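AAR187Cp (Eremothecium gossypii, PDB 3ZIL) probably regulates the establishment of sister-chromatid cohesion by acting on the cohesin complex during the cell cycle. Local coordinates at residues D25-D30 with R40-R45; W71-T76 with A104-E109; L115-V120 with P170-L175; Q212-L217 with K229-L234; F348-L353 with R373-L378. One frame throughout, in Å; residues are numbered along the deposited sequence.

Contact 1. Residues D25-D30 with R40-R45; sequences DFILSD and RNNMLR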
# COMPACT_ATOMS: atom_id res chain seq x y z
N ASP A 25 -40.81 1.87 -0.66
CA ASP A 25 -41.57 1.44 0.53
C ASP A 25 -41.65 -0.07 0.55
O ASP A 25 -41.60 -0.68 1.58
CB ASP A 25 -43.00 1.98 0.53
CG ASP A 25 -43.04 3.49 0.62
OD1 ASP A 25 -42.03 4.10 1.00
OD2 ASP A 25 -44.08 4.07 0.28
N PHE A 26 -41.84 -0.66 -0.61
CA PHE A 26 -41.96 -2.08 -0.63
C PHE A 26 -40.62 -2.75 -0.33
O PHE A 26 -40.52 -3.63 0.54
CB PHE A 26 -42.54 -2.54 -1.97
CG PHE A 26 -42.52 -4.03 -2.12
CD1 PHE A 26 -41.38 -4.68 -2.63
CD2 PHE A 26 -43.61 -4.81 -1.70
CE1 PHE A 26 -41.35 -6.05 -2.76
CE2 PHE A 26 -43.58 -6.19 -1.81
CZ PHE A 26 -42.45 -6.81 -2.34
N ILE A 27 -39.58 -2.38 -1.07
CA ILE A 27 -38.31 -3.11 -1.04
C ILE A 27 -37.60 -2.85 0.30
O ILE A 27 -36.86 -3.72 0.81
CB ILE A 27 -37.38 -2.68 -2.22
CG1 ILE A 27 -36.61 -3.89 -2.72
CG2 ILE A 27 -36.44 -1.58 -1.80
CD1 ILE A 27 -37.52 -4.88 -3.41
N LEU A 28 -37.86 -1.71 0.89
CA LEU A 28 -37.18 -1.40 2.16
C LEU A 28 -37.98 -1.98 3.33
O LEU A 28 -38.41 -1.26 4.26
CB LEU A 28 -36.89 0.11 2.34
CG LEU A 28 -36.07 0.80 1.21
CD1 LEU A 28 -36.11 2.32 1.38
CD2 LEU A 28 -34.61 0.28 1.07
N SER A 29 -38.11 -3.30 3.34
CA SER A 29 -38.95 -3.99 4.37
C SER A 29 -38.20 -3.98 5.72
O SER A 29 -37.02 -4.25 5.77
CB SER A 29 -39.21 -5.44 3.94
OG SER A 29 -37.97 -6.04 3.58
N ASP A 30 -38.90 -3.66 6.79
CA ASP A 30 -38.40 -3.78 8.21
C ASP A 30 -37.50 -5.00 8.50
O ASP A 30 -38.02 -6.13 8.61
CB ASP A 30 -39.64 -3.80 9.15
CG ASP A 30 -39.28 -3.51 10.61
OD1 ASP A 30 -38.14 -3.84 11.07
OD2 ASP A 30 -40.16 -2.98 11.30
N ARG A 40 -31.82 -10.31 2.12
CA ARG A 40 -30.85 -10.47 1.02
C ARG A 40 -31.53 -10.35 -0.37
O ARG A 40 -30.93 -9.77 -1.30
CB ARG A 40 -30.11 -11.79 1.11
CG ARG A 40 -29.11 -11.94 -0.00
CD ARG A 40 -28.36 -13.25 0.04
NE ARG A 40 -29.01 -14.51 -0.38
CZ ARG A 40 -30.08 -14.66 -1.12
NH1 ARG A 40 -30.72 -13.60 -1.58
NH2 ARG A 40 -30.50 -15.89 -1.40
N ASN A 41 -32.73 -10.92 -0.49
CA ASN A 41 -33.42 -10.96 -1.76
C ASN A 41 -33.95 -9.59 -2.18
O ASN A 41 -33.85 -9.20 -3.36
CB ASN A 41 -34.53 -12.03 -1.75
CG ASN A 41 -33.95 -13.47 -1.89
OD1 ASN A 41 -32.73 -13.66 -1.93
ND2 ASN A 41 -34.79 -14.45 -1.94
N ASN A 42 -34.49 -8.85 -1.20
CA ASN A 42 -34.89 -7.48 -1.49
C ASN A 42 -33.63 -6.68 -1.86
O ASN A 42 -33.70 -5.84 -2.75
CB ASN A 42 -35.59 -6.80 -0.30
CG ASN A 42 -37.03 -7.35 -0.07
OD1 ASN A 42 -37.67 -7.03 0.88
ND2 ASN A 42 -37.49 -8.15 -0.96
N MET A 43 -32.53 -6.91 -1.16
CA MET A 43 -31.31 -6.04 -1.45
C MET A 43 -30.84 -6.36 -2.89
O MET A 43 -30.41 -5.45 -3.67
CB MET A 43 -30.19 -6.27 -0.39
CG MET A 43 -28.94 -5.33 -0.61
SD MET A 43 -27.82 -5.72 0.80
CE MET A 43 -28.68 -5.08 2.24
N LEU A 44 -30.90 -7.64 -3.24
CA LEU A 44 -30.53 -8.03 -4.61
C LEU A 44 -31.35 -7.34 -5.69
O LEU A 44 -30.83 -6.78 -6.70
CB LEU A 44 -30.58 -9.57 -4.77
CG LEU A 44 -30.35 -10.16 -6.19
CD1 LEU A 44 -28.94 -9.69 -6.63
CD2 LEU A 44 -30.45 -11.68 -6.24
N ARG A 45 -32.65 -7.35 -5.48
CA ARG A 45 -33.56 -6.77 -6.37
C ARG A 45 -33.34 -5.25 -6.43
O ARG A 45 -33.43 -4.64 -7.51
CB ARG A 45 -34.95 -7.19 -5.92
CG ARG A 45 -36.08 -6.42 -6.59
CD ARG A 45 -37.41 -7.18 -6.27
NE ARG A 45 -38.46 -6.58 -7.06
CZ ARG A 45 -39.76 -6.76 -6.88
NH1 ARG A 45 -40.22 -7.55 -5.92
NH2 ARG A 45 -40.61 -6.10 -7.69
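Asn42 OD1 faces two oxygens of the opposing segment, and they treat it differently. Ser29 OG donates a hydrogen bond to it at 2.9 Å. Ile27 O lies 3.4 Å from Asn42 OD1 without bonding, since both are acceptors. The Ser29 bond lies in the carbonyl plane of the amide, with a C=O...donor angle of 153°. Ser29 OG sits between its own backbone N and carbonyl carbon (chi1 50°), which turns the hydroxyl to the amide.

Beyond this bond the packing is mostly apolar. Ile27 CG1 slides past Asn42 CB at 3.9 Å, the two side chains running in opposite directions. Ile27 CD1 continues to the aliphatic part of Arg45, 3.7 Å from its CD. The extended Arg45 chain then carries the guanidinium to Phe26, where NH1 comes within 3.7 Å of CE1. The ring and guanidinium planes are 58° apart. An alanine in place of Asn42 would remove the acceptor of Ser29 OG and would probably leave that hydroxyl without its mate and free to turn.

The 25-30 segment leaves its helix here in an inverse gamma turn centred on Leu28. Trp71 NE1 holds Ser29 O from helix 54-72. The chemistry implies a join made by one neutral hydrogen bond and aliphatic packing, with the charged end of Arg45 on the exposed side.

Contact 2. Residues W71-T76 with A104-E109; sequences WCFQGT and AMLSLE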
# COMPACT_ATOMS: atom_id res chain seq x y z
N TRP A 71 -31.20 1.38 5.82
CA TRP A 71 -31.76 0.07 5.50
C TRP A 71 -30.69 -0.88 5.01
O TRP A 71 -30.56 -1.98 5.59
CB TRP A 71 -32.96 0.15 4.51
CG TRP A 71 -33.58 -1.21 4.28
CD1 TRP A 71 -34.56 -1.81 5.04
CD2 TRP A 71 -33.19 -2.21 3.29
NE1 TRP A 71 -34.87 -3.08 4.54
CE2 TRP A 71 -34.08 -3.36 3.48
CE3 TRP A 71 -32.27 -2.22 2.21
CZ2 TRP A 71 -34.00 -4.50 2.70
CZ3 TRP A 71 -32.20 -3.37 1.43
CH2 TRP A 71 -33.04 -4.49 1.66
N CYS A 72 -29.87 -0.49 4.02
CA CYS A 72 -28.84 -1.40 3.52
C CYS A 72 -27.84 -1.77 4.62
O CYS A 72 -27.37 -2.89 4.67
CB CYS A 72 -28.06 -0.85 2.30
SG CYS A 72 -29.15 -0.57 0.84
N PHE A 73 -27.50 -0.84 5.50
CA PHE A 73 -26.32 -1.09 6.39
C PHE A 73 -26.75 -1.31 7.80
O PHE A 73 -25.96 -1.22 8.69
CB PHE A 73 -25.25 0.00 6.28
CG PHE A 73 -24.66 0.09 4.91
CD1 PHE A 73 -23.77 -0.87 4.48
CD2 PHE A 73 -25.08 1.07 3.99
CE1 PHE A 73 -23.22 -0.81 3.18
CE2 PHE A 73 -24.56 1.13 2.70
CZ PHE A 73 -23.65 0.16 2.29
N GLN A 74 -28.03 -1.64 7.98
CA GLN A 74 -28.57 -1.85 9.36
C GLN A 74 -27.83 -3.03 10.07
O GLN A 74 -27.52 -2.98 11.26
CB GLN A 74 -30.10 -2.09 9.34
CG GLN A 74 -30.70 -1.92 10.73
CD GLN A 74 -32.17 -2.31 10.83
OE1 GLN A 74 -32.78 -2.76 9.84
NE2 GLN A 74 -32.77 -2.12 12.02
N GLY A 75 -27.59 -4.08 9.31
CA GLY A 75 -26.79 -5.21 9.76
C GLY A 75 -25.67 -5.42 8.75
O GLY A 75 -25.88 -5.33 7.51
N THR A 76 -24.47 -5.66 9.26
CA THR A 76 -23.32 -5.98 8.40
C THR A 76 -22.71 -7.21 9.07
O THR A 76 -22.71 -7.32 10.30
CB THR A 76 -22.32 -4.85 8.35
OG1 THR A 76 -22.04 -4.47 9.68
CG2 THR A 76 -22.86 -3.57 7.69
N ALA A 104 -19.71 5.30 9.24
CA ALA A 104 -19.35 4.45 10.39
C ALA A 104 -20.28 3.25 10.47
O ALA A 104 -19.98 2.26 11.16
CB ALA A 104 -19.43 5.23 11.73
N MET A 105 -21.38 3.23 9.70
CA MET A 105 -22.16 1.97 9.77
C MET A 105 -21.43 0.83 9.07
O MET A 105 -21.88 -0.29 9.17
CB MET A 105 -23.60 2.08 9.24
CG MET A 105 -24.46 3.13 9.91
SD MET A 105 -26.05 3.31 8.95
CE MET A 105 -27.03 1.97 9.66
N LEU A 106 -20.35 1.13 8.32
CA LEU A 106 -19.51 0.11 7.72
C LEU A 106 -18.23 0.00 8.54
O LEU A 106 -17.24 0.74 8.22
CB LEU A 106 -19.18 0.45 6.22
CG LEU A 106 -20.35 0.52 5.21
CD1 LEU A 106 -21.22 1.75 5.46
CD2 LEU A 106 -19.84 0.51 3.75
N SER A 107 -18.20 -0.85 9.60
CA SER A 107 -17.06 -0.77 10.53
C SER A 107 -15.79 -1.17 9.81
O SER A 107 -15.74 -2.24 9.22
CB SER A 107 -17.24 -1.71 11.73
OG SER A 107 -15.99 -1.84 12.39
N LEU A 108 -14.78 -0.32 9.84
CA LEU A 108 -13.50 -0.62 9.22
C LEU A 108 -12.90 -1.85 9.87
O LEU A 108 -12.60 -2.85 9.24
CB LEU A 108 -12.56 0.59 9.32
CG LEU A 108 -12.88 1.65 8.23
CD1 LEU A 108 -12.06 2.91 8.36
CD2 LEU A 108 -12.66 1.09 6.82
N GLU A 109 -12.74 -1.79 11.17
CA GLU A 109 -12.14 -2.89 11.87
C GLU A 109 -12.97 -4.20 11.86
O GLU A 109 -12.43 -5.32 11.72
CB GLU A 109 -11.79 -2.43 13.31
CG GLU A 109 -11.30 -3.57 14.13
CD GLU A 109 -10.92 -3.19 15.54
OE1 GLU A 109 -10.85 -1.98 15.88
OE2 GLU A 109 -10.69 -4.14 16.30
O HOH W 1 -23.92 -1.18 10.57
O HOH W 2 -20.26 -2.42 10.23
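Phe73 and Leu106 form the tight part of this contact. Leu106 CD1 sits over one face of the Phe73 ring, 3.8 Å from its centroid and 14° off the normal, a CH-pi contact. Its second methyl, CD2, reaches the rim at Phe73 CE1, 3.7 Å away. Cys72 CB lies over the opposite face, so the ring is held between two aliphatic groups. Trp69 and Ile90 add to this buried side.

The other side is looser and wet. Met105 bends at chi3, and its CE comes 3.5 Å from Phe73 O. No direct hydrogen bond joins the segments. Two waters do so instead. The first donates to Phe73 O and, at 2.6 Å, to Met105 O. The second also donates to Met105 O and accepts from Ser107 N at 2.7 Å. It is hydrogen-bonded to Thr76 OG1 as well. Met105 O is thus gripped by two waters, while Thr76 CG2 packs near it at 3.7 Å. Gln74 turns to Asn31 with its OE1.

Phe73 follows helix 54-72, and Ser107 precedes helix 108-116 as its N-cap, with OG bonded to Asn110 N. The contact joins the end of helix 54-72 to the approach to helix 108-116 in the all-helical Wap1 domain; it is helix-end packing bridged by water.

Contact 3. Residues L115-V120 with P170-L175; sequences LATDEV and PALARL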
# COMPACT_ATOMS: atom_id res chain seq x y z
N LEU A 115 -13.60 -8.35 5.33
CA LEU A 115 -13.91 -8.63 3.96
C LEU A 115 -12.69 -8.40 3.06
O LEU A 115 -12.39 -9.22 2.13
CB LEU A 115 -15.01 -7.72 3.47
CG LEU A 115 -16.46 -7.92 3.93
CD1 LEU A 115 -17.28 -6.79 3.27
CD2 LEU A 115 -16.79 -9.33 3.51
N ALA A 116 -11.99 -7.29 3.27
CA ALA A 116 -10.79 -6.97 2.38
C ALA A 116 -9.71 -8.04 2.28
O ALA A 116 -8.93 -8.08 1.27
CB ALA A 116 -10.15 -5.67 2.79
N THR A 117 -9.60 -8.85 3.34
CA THR A 117 -8.52 -9.82 3.57
C THR A 117 -8.97 -11.29 3.52
O THR A 117 -8.22 -12.18 3.86
CB THR A 117 -7.76 -9.51 4.89
OG1 THR A 117 -8.68 -9.41 5.96
CG2 THR A 117 -7.01 -8.18 4.79
N ASP A 118 -10.20 -11.55 3.04
CA ASP A 118 -10.65 -12.90 2.88
C ASP A 118 -11.00 -13.18 1.39
O ASP A 118 -12.08 -12.79 0.92
CB ASP A 118 -11.87 -13.10 3.79
CG ASP A 118 -12.43 -14.50 3.71
OD1 ASP A 118 -11.86 -15.43 3.03
OD2 ASP A 118 -13.50 -14.64 4.23
N GLU A 119 -10.13 -13.93 0.71
CA GLU A 119 -10.28 -14.23 -0.72
C GLU A 119 -11.37 -15.28 -1.05
O GLU A 119 -11.68 -15.51 -2.21
CB GLU A 119 -8.94 -14.65 -1.41
CG GLU A 119 -7.64 -13.86 -1.13
CD GLU A 119 -6.92 -14.28 0.19
OE1 GLU A 119 -7.56 -14.36 1.23
OE2 GLU A 119 -5.70 -14.46 0.24
N VAL A 120 -11.95 -15.90 -0.07
CA VAL A 120 -12.88 -16.98 -0.40
C VAL A 120 -14.22 -16.38 -0.64
O VAL A 120 -14.71 -15.60 0.20
CB VAL A 120 -13.07 -17.96 0.75
CG1 VAL A 120 -11.82 -18.81 0.92
CG2 VAL A 120 -13.59 -17.25 2.03
N PRO A 170 -0.65 -5.65 9.47
CA PRO A 170 -0.20 -7.04 9.25
C PRO A 170 -1.21 -7.85 8.43
O PRO A 170 -0.77 -8.75 7.72
CB PRO A 170 -0.15 -7.66 10.68
CG PRO A 170 -0.56 -6.61 11.66
CD PRO A 170 -0.87 -5.32 10.90
N ALA A 171 -2.53 -7.60 8.54
CA ALA A 171 -3.48 -8.43 7.83
C ALA A 171 -3.34 -8.15 6.31
O ALA A 171 -3.42 -9.06 5.48
CB ALA A 171 -4.93 -8.20 8.28
N LEU A 172 -3.06 -6.90 5.95
CA LEU A 172 -2.89 -6.62 4.51
C LEU A 172 -1.60 -7.25 3.93
O LEU A 172 -1.55 -7.65 2.73
CB LEU A 172 -2.94 -5.16 4.26
CG LEU A 172 -4.33 -4.53 4.40
CD1 LEU A 172 -4.18 -3.03 4.62
CD2 LEU A 172 -5.27 -4.85 3.17
N ALA A 173 -0.55 -7.25 4.76
CA ALA A 173 0.74 -7.80 4.38
C ALA A 173 0.50 -9.33 4.17
O ALA A 173 0.89 -9.90 3.11
CB ALA A 173 1.80 -7.55 5.46
N ARG A 174 -0.21 -9.98 5.10
CA ARG A 174 -0.54 -11.41 4.94
C ARG A 174 -1.32 -11.66 3.63
O ARG A 174 -1.02 -12.60 2.92
CB ARG A 174 -1.29 -12.02 6.12
CG ARG A 174 -0.45 -12.13 7.40
CD ARG A 174 -1.18 -12.99 8.43
NE ARG A 174 -2.56 -12.51 8.79
CZ ARG A 174 -2.81 -11.57 9.76
NH1 ARG A 174 -1.84 -10.94 10.40
NH2 ARG A 174 -4.04 -11.20 10.05
N LEU A 175 -2.27 -10.77 3.30
CA LEU A 175 -3.05 -10.87 2.05
C LEU A 175 -2.15 -10.78 0.82
O LEU A 175 -2.24 -11.59 -0.08
CB LEU A 175 -4.10 -9.72 1.99
CG LEU A 175 -4.94 -9.62 0.68
CD1 LEU A 175 -5.96 -10.79 0.49
CD2 LEU A 175 -5.66 -8.26 0.56
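Leu175 spreads its two methyls over the end of helix 108-116 and the turn that follows. This is helix-to-turn packing inside the all-helical Wap1 domain. Leu175 CG is anti to its backbone N (chi1 176°). From there CD2 reaches Ala116 O at 3.4 Å. On the other branch, Leu175 CD1 lies 3.6 Å from Glu119 CD, against the carboxylate. The Glu119 and Leu175 side chains slide past each other in opposite directions. About one turn earlier on helix 168-178, Ala171 CB and Leu172 CD2 each lie 4.1 Å from Thr117 CG2. No hydrogen bond crosses between the segments.

The second shell sets these groups. Glu119 bends at chi2 (83°), and its OE2 forms a salt bridge with Arg178, further along the same helix as Leu175. An alanine in place of Glu119 would strip the carboxylate from Leu175 CD1 and would probably leave Arg178 without this partner for its charge. Thr117 OG1 bonds back to Leu113 O, which would hold the side chain with CG2 against Ala171. Further out, Leu152 of helix 147-158 packs on both Ala116 and Leu172, and Trp184 touches Leu175.

At the heart of the contact Thr117 leaves helical geometry, and its CG2 rests 3.8 Å from the carbonyl oxygen of Ala171.

Contact 4. Residues Q212-L217 with K229-L234; sequences QTLAGL and KCLIKL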
# COMPACT_ATOMS: atom_id res chain seq x y z
N GLN A 212 8.24 -8.31 8.43
CA GLN A 212 8.77 -9.67 8.24
C GLN A 212 7.97 -10.39 7.15
O GLN A 212 8.53 -11.19 6.38
CB GLN A 212 8.69 -10.39 9.56
CG GLN A 212 9.64 -9.70 10.56
CD GLN A 212 9.49 -10.19 11.98
OE1 GLN A 212 8.87 -11.25 12.23
NE2 GLN A 212 10.00 -9.39 12.96
N THR A 213 6.67 -10.08 7.03
CA THR A 213 5.93 -10.73 6.00
C THR A 213 6.34 -10.26 4.64
O THR A 213 6.56 -11.08 3.75
CB THR A 213 4.45 -10.54 6.18
OG1 THR A 213 4.10 -11.14 7.42
CG2 THR A 213 3.67 -11.18 5.09
N LEU A 214 6.44 -8.95 4.46
CA LEU A 214 6.76 -8.39 3.14
C LEU A 214 8.20 -8.74 2.79
O LEU A 214 8.51 -9.04 1.64
CB LEU A 214 6.52 -6.88 3.12
CG LEU A 214 5.08 -6.44 3.38
CD1 LEU A 214 5.12 -4.91 3.29
CD2 LEU A 214 4.13 -6.99 2.28
N ALA A 215 9.06 -8.76 3.79
CA ALA A 215 10.50 -9.06 3.52
C ALA A 215 10.66 -10.55 3.11
O ALA A 215 11.66 -10.89 2.45
CB ALA A 215 11.31 -8.75 4.75
N GLY A 216 9.65 -11.39 3.44
CA GLY A 216 9.59 -12.81 3.05
C GLY A 216 8.97 -13.12 1.69
O GLY A 216 8.86 -14.29 1.30
N LEU A 217 8.57 -12.09 0.93
CA LEU A 217 7.90 -12.29 -0.37
C LEU A 217 8.91 -12.77 -1.41
O LEU A 217 10.13 -12.54 -1.23
CB LEU A 217 7.33 -10.94 -0.91
CG LEU A 217 6.15 -10.37 -0.09
CD1 LEU A 217 5.74 -8.94 -0.54
CD2 LEU A 217 4.95 -11.32 -0.12
N LYS A 229 7.28 0.88 -1.21
CA LYS A 229 6.86 1.98 -0.37
C LYS A 229 6.39 1.51 0.99
O LYS A 229 6.71 2.16 1.99
CB LYS A 229 5.76 2.83 -1.02
CG LYS A 229 6.30 3.57 -2.26
CD LYS A 229 5.10 4.20 -3.01
CE LYS A 229 5.48 4.61 -4.43
NZ LYS A 229 4.76 5.83 -4.88
N CYS A 230 5.65 0.39 1.04
CA CYS A 230 5.35 -0.11 2.37
C CYS A 230 6.62 -0.40 3.15
O CYS A 230 6.71 -0.03 4.34
CB CYS A 230 4.46 -1.36 2.33
SG CYS A 230 2.87 -0.97 1.52
N LEU A 231 7.59 -1.07 2.51
CA LEU A 231 8.82 -1.50 3.21
C LEU A 231 9.59 -0.27 3.69
O LEU A 231 10.13 -0.23 4.84
CB LEU A 231 9.72 -2.39 2.35
CG LEU A 231 9.30 -3.83 2.13
CD1 LEU A 231 9.93 -4.47 0.90
CD2 LEU A 231 9.49 -4.73 3.41
N ILE A 232 9.64 0.76 2.85
CA ILE A 232 10.33 2.00 3.27
C ILE A 232 9.60 2.61 4.54
O ILE A 232 10.22 2.81 5.61
CB ILE A 232 10.34 3.03 2.12
CG1 ILE A 232 11.29 2.58 1.04
CG2 ILE A 232 10.59 4.41 2.67
CD1 ILE A 232 11.12 3.35 -0.25
N LYS A 233 8.30 2.82 4.40
CA LYS A 233 7.50 3.32 5.46
C LYS A 233 7.61 2.52 6.73
O LYS A 233 7.69 3.11 7.76
CB LYS A 233 6.04 3.57 5.08
CG LYS A 233 5.42 4.68 5.92
CD LYS A 233 4.22 5.39 5.35
CE LYS A 233 3.50 6.23 6.40
NZ LYS A 233 2.08 6.55 6.13
N LEU A 234 7.63 1.21 6.65
CA LEU A 234 7.75 0.41 7.88
C LEU A 234 9.17 0.58 8.49
O LEU A 234 9.32 0.68 9.69
CB LEU A 234 7.44 -1.06 7.63
CG LEU A 234 6.02 -1.47 7.14
CD1 LEU A 234 6.00 -2.82 6.36
CD2 LEU A 234 5.16 -1.51 8.38
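Leu214 carries this contact and meets three side chains of the 229-234 helix segment. Its CB starts the packing: Leu231 CD2 lies 3.7 Å from Leu214 CB. The first torsion sets CG anti to the carbonyl carbon, beside the backbone N (chi1 -62°), and from CG the two methyls go to different partners. Leu214 CD1 is the tip that meets the facing helix. It comes within 3.7 Å of Cys230 CB and 3.8 Å of Leu234 CD1. The Leu214 and Leu234 side chains cross at about a right angle and touch methyl to methyl. Leu214 CD2 serves another neighbour, Ala173 of helix 168-178.

Leu231 CD2 has a second role. It also approaches the backbone of the next residue, 4.1 Å from Ala215 N. The side-chain contacts are apolar, and no hydrogen bond joins the two segments. The backbones stay 7.2 Å apart at their nearest CA atoms, Leu214 and Leu231. That gap is bridged by leucine branches.

Helix 201-215 ends here, and Leu217 N still bonds to Leu214 O at 3.1 Å as the chain turns away. On helix 225-235, Lys229, Ile232 and Lys233 pack against apolar side chains of a bound peptide. Around the contact, Cys230 touches Cys188 and Leu191 of helix 185-193. Leu231 leans on Leu284 of helix 272-289. The buried contact thus lies among helices 168-178, 185-193 and 272-289.

Contact 5. Residues F348-L353 with R373-L378; sequences FLKSEL and RVLETL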
# COMPACT_ATOMS: atom_id res chain seq x y z
N PHE A 348 36.57 12.41 -3.77
CA PHE A 348 35.47 12.48 -4.78
C PHE A 348 34.10 12.20 -4.10
O PHE A 348 33.09 12.91 -4.33
CB PHE A 348 35.75 11.51 -5.94
CG PHE A 348 34.58 11.21 -6.82
CD1 PHE A 348 34.15 12.12 -7.81
CD2 PHE A 348 33.90 10.01 -6.69
CE1 PHE A 348 33.08 11.82 -8.64
CE2 PHE A 348 32.81 9.71 -7.50
CZ PHE A 348 32.39 10.62 -8.48
N LEU A 349 34.09 11.19 -3.24
CA LEU A 349 32.87 10.73 -2.56
C LEU A 349 32.40 11.83 -1.58
O LEU A 349 31.26 12.30 -1.67
CB LEU A 349 33.13 9.38 -1.85
CG LEU A 349 32.01 8.67 -1.05
CD1 LEU A 349 30.74 8.55 -1.91
CD2 LEU A 349 32.50 7.31 -0.62
N LYS A 350 33.33 12.30 -0.72
CA LYS A 350 33.07 13.31 0.30
C LYS A 350 32.51 14.51 -0.39
O LYS A 350 31.50 15.08 0.02
CB LYS A 350 34.37 13.64 1.04
CG LYS A 350 34.36 14.89 1.93
CD LYS A 350 35.61 14.96 2.82
CE LYS A 350 35.87 16.36 3.32
NZ LYS A 350 35.53 17.29 2.20
N SER A 351 33.12 14.84 -1.52
CA SER A 351 32.77 16.03 -2.28
C SER A 351 31.42 15.95 -3.01
O SER A 351 30.69 16.90 -3.07
CB SER A 351 33.94 16.31 -3.23
OG SER A 351 33.60 17.33 -4.07
N GLU A 352 31.09 14.81 -3.55
CA GLU A 352 29.79 14.62 -4.21
C GLU A 352 28.68 14.54 -3.13
O GLU A 352 27.61 15.10 -3.29
CB GLU A 352 29.81 13.38 -5.09
CG GLU A 352 30.67 13.49 -6.36
CD GLU A 352 30.26 14.61 -7.34
OE1 GLU A 352 29.08 14.97 -7.42
OE2 GLU A 352 31.13 15.12 -8.07
N LEU A 353 29.01 13.96 -1.99
CA LEU A 353 28.08 13.87 -0.86
C LEU A 353 27.75 15.24 -0.30
O LEU A 353 26.57 15.53 -0.00
CB LEU A 353 28.59 12.86 0.18
CG LEU A 353 28.45 11.38 -0.20
CD1 LEU A 353 28.91 10.41 0.92
CD2 LEU A 353 27.04 11.03 -0.67
N ARG A 373 25.99 12.52 8.86
CA ARG A 373 26.48 11.41 9.65
C ARG A 373 27.63 10.67 8.97
O ARG A 373 28.67 10.43 9.61
CB ARG A 373 25.29 10.47 10.00
CG ARG A 373 25.66 9.14 10.63
CD ARG A 373 26.58 9.37 11.83
NE ARG A 373 26.44 8.39 12.89
CZ ARG A 373 26.54 8.68 14.19
NH1 ARG A 373 26.75 9.93 14.59
NH2 ARG A 373 26.40 7.73 15.10
N VAL A 374 27.46 10.36 7.67
CA VAL A 374 28.41 9.61 6.88
C VAL A 374 29.65 10.48 6.61
O VAL A 374 30.76 9.96 6.67
CB VAL A 374 27.76 9.03 5.57
CG1 VAL A 374 28.33 9.68 4.32
CG2 VAL A 374 27.99 7.53 5.45
N LEU A 375 29.48 11.78 6.36
CA LEU A 375 30.63 12.63 6.07
C LEU A 375 31.59 12.74 7.28
O LEU A 375 32.73 13.17 7.14
CB LEU A 375 30.18 14.01 5.68
CG LEU A 375 29.50 14.16 4.34
CD1 LEU A 375 28.93 15.58 4.24
CD2 LEU A 375 30.45 13.77 3.22
N GLU A 376 31.11 12.36 8.46
CA GLU A 376 31.98 12.39 9.64
C GLU A 376 33.04 11.33 9.57
O GLU A 376 34.03 11.40 10.27
CB GLU A 376 31.16 12.18 10.88
CG GLU A 376 30.25 13.37 11.16
CD GLU A 376 29.41 13.14 12.37
OE1 GLU A 376 28.76 12.09 12.45
OE2 GLU A 376 29.38 13.99 13.25
N THR A 377 32.85 10.33 8.71
CA THR A 377 33.85 9.30 8.55
C THR A 377 34.72 9.48 7.27
O THR A 377 35.39 8.53 6.82
CB THR A 377 33.20 7.89 8.59
OG1 THR A 377 32.74 7.55 7.28
CG2 THR A 377 32.05 7.80 9.62
N LEU A 378 34.72 10.69 6.70
CA LEU A 378 35.44 10.95 5.43
C LEU A 378 36.51 12.05 5.49
O LEU A 378 36.22 13.25 5.48
CB LEU A 378 34.46 11.19 4.27
CG LEU A 378 33.32 10.20 3.95
CD1 LEU A 378 32.69 10.55 2.62
CD2 LEU A 378 33.71 8.74 3.94
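The last helical hairpin of the Wap1 domain, helices 343-360 and 365-375, closes where Leu353 meets Val374, Leu375 and Leu378. The two segments run in opposite directions. Leu353 CD1 touches Val374 CG1 at 3.5 Å, and these side chains cross at about a right angle. The CB of Leu353 takes Leu375 CD2 at 3.7 Å. The same Leu375 methyl lies 3.6 Å from Lys350 O.

Leu378, the last residue of the chain, is folded back by a type I beta turn from Leu375. Its CG is anti to the carbonyl carbon (chi1 -52°), and the CD1 branch beyond it lies 3.6 Å from Lys350 CA. The aliphatic part of Lys350 packs on Leu378, with Lys350 CD 3.2 Å from Leu378 O. Its NZ goes to a salt bridge with Glu354.

The turn is braced from within. Val374 O accepts from both Thr377 N and Thr377 OG1, the latter at 3.2 Å.

Helix 321-336 flanks the hairpin: its Leu328 and Ala331 pack on Leu353, and Tyr332 packs on Val374. Phe308 of helix 304-313 touches Leu349.

Overall arrangement
From the N terminus the five contacts follow in series; none nests in or crosses another. Contact 1 closes the short loop between helices 20-27 and 36-52. Contact 2 closes a longer excursion that includes helix 81-93. The two touch through Ser29 O and Trp71 NE1. Helix 108-116 leads from contact 2 into contact 3, which closes the widest loop and reaches helix 168-178. Contact 3 touches contact 4 where Ala173 packs on Leu214, near the middle of the chain. Contact 5 closes the C-terminal hairpin, about 17 Å from contact 4 at the nearest atoms. Contacts 1 and 5 lie about 70 Å apart between centres, toward opposite ends of an elongated helical array.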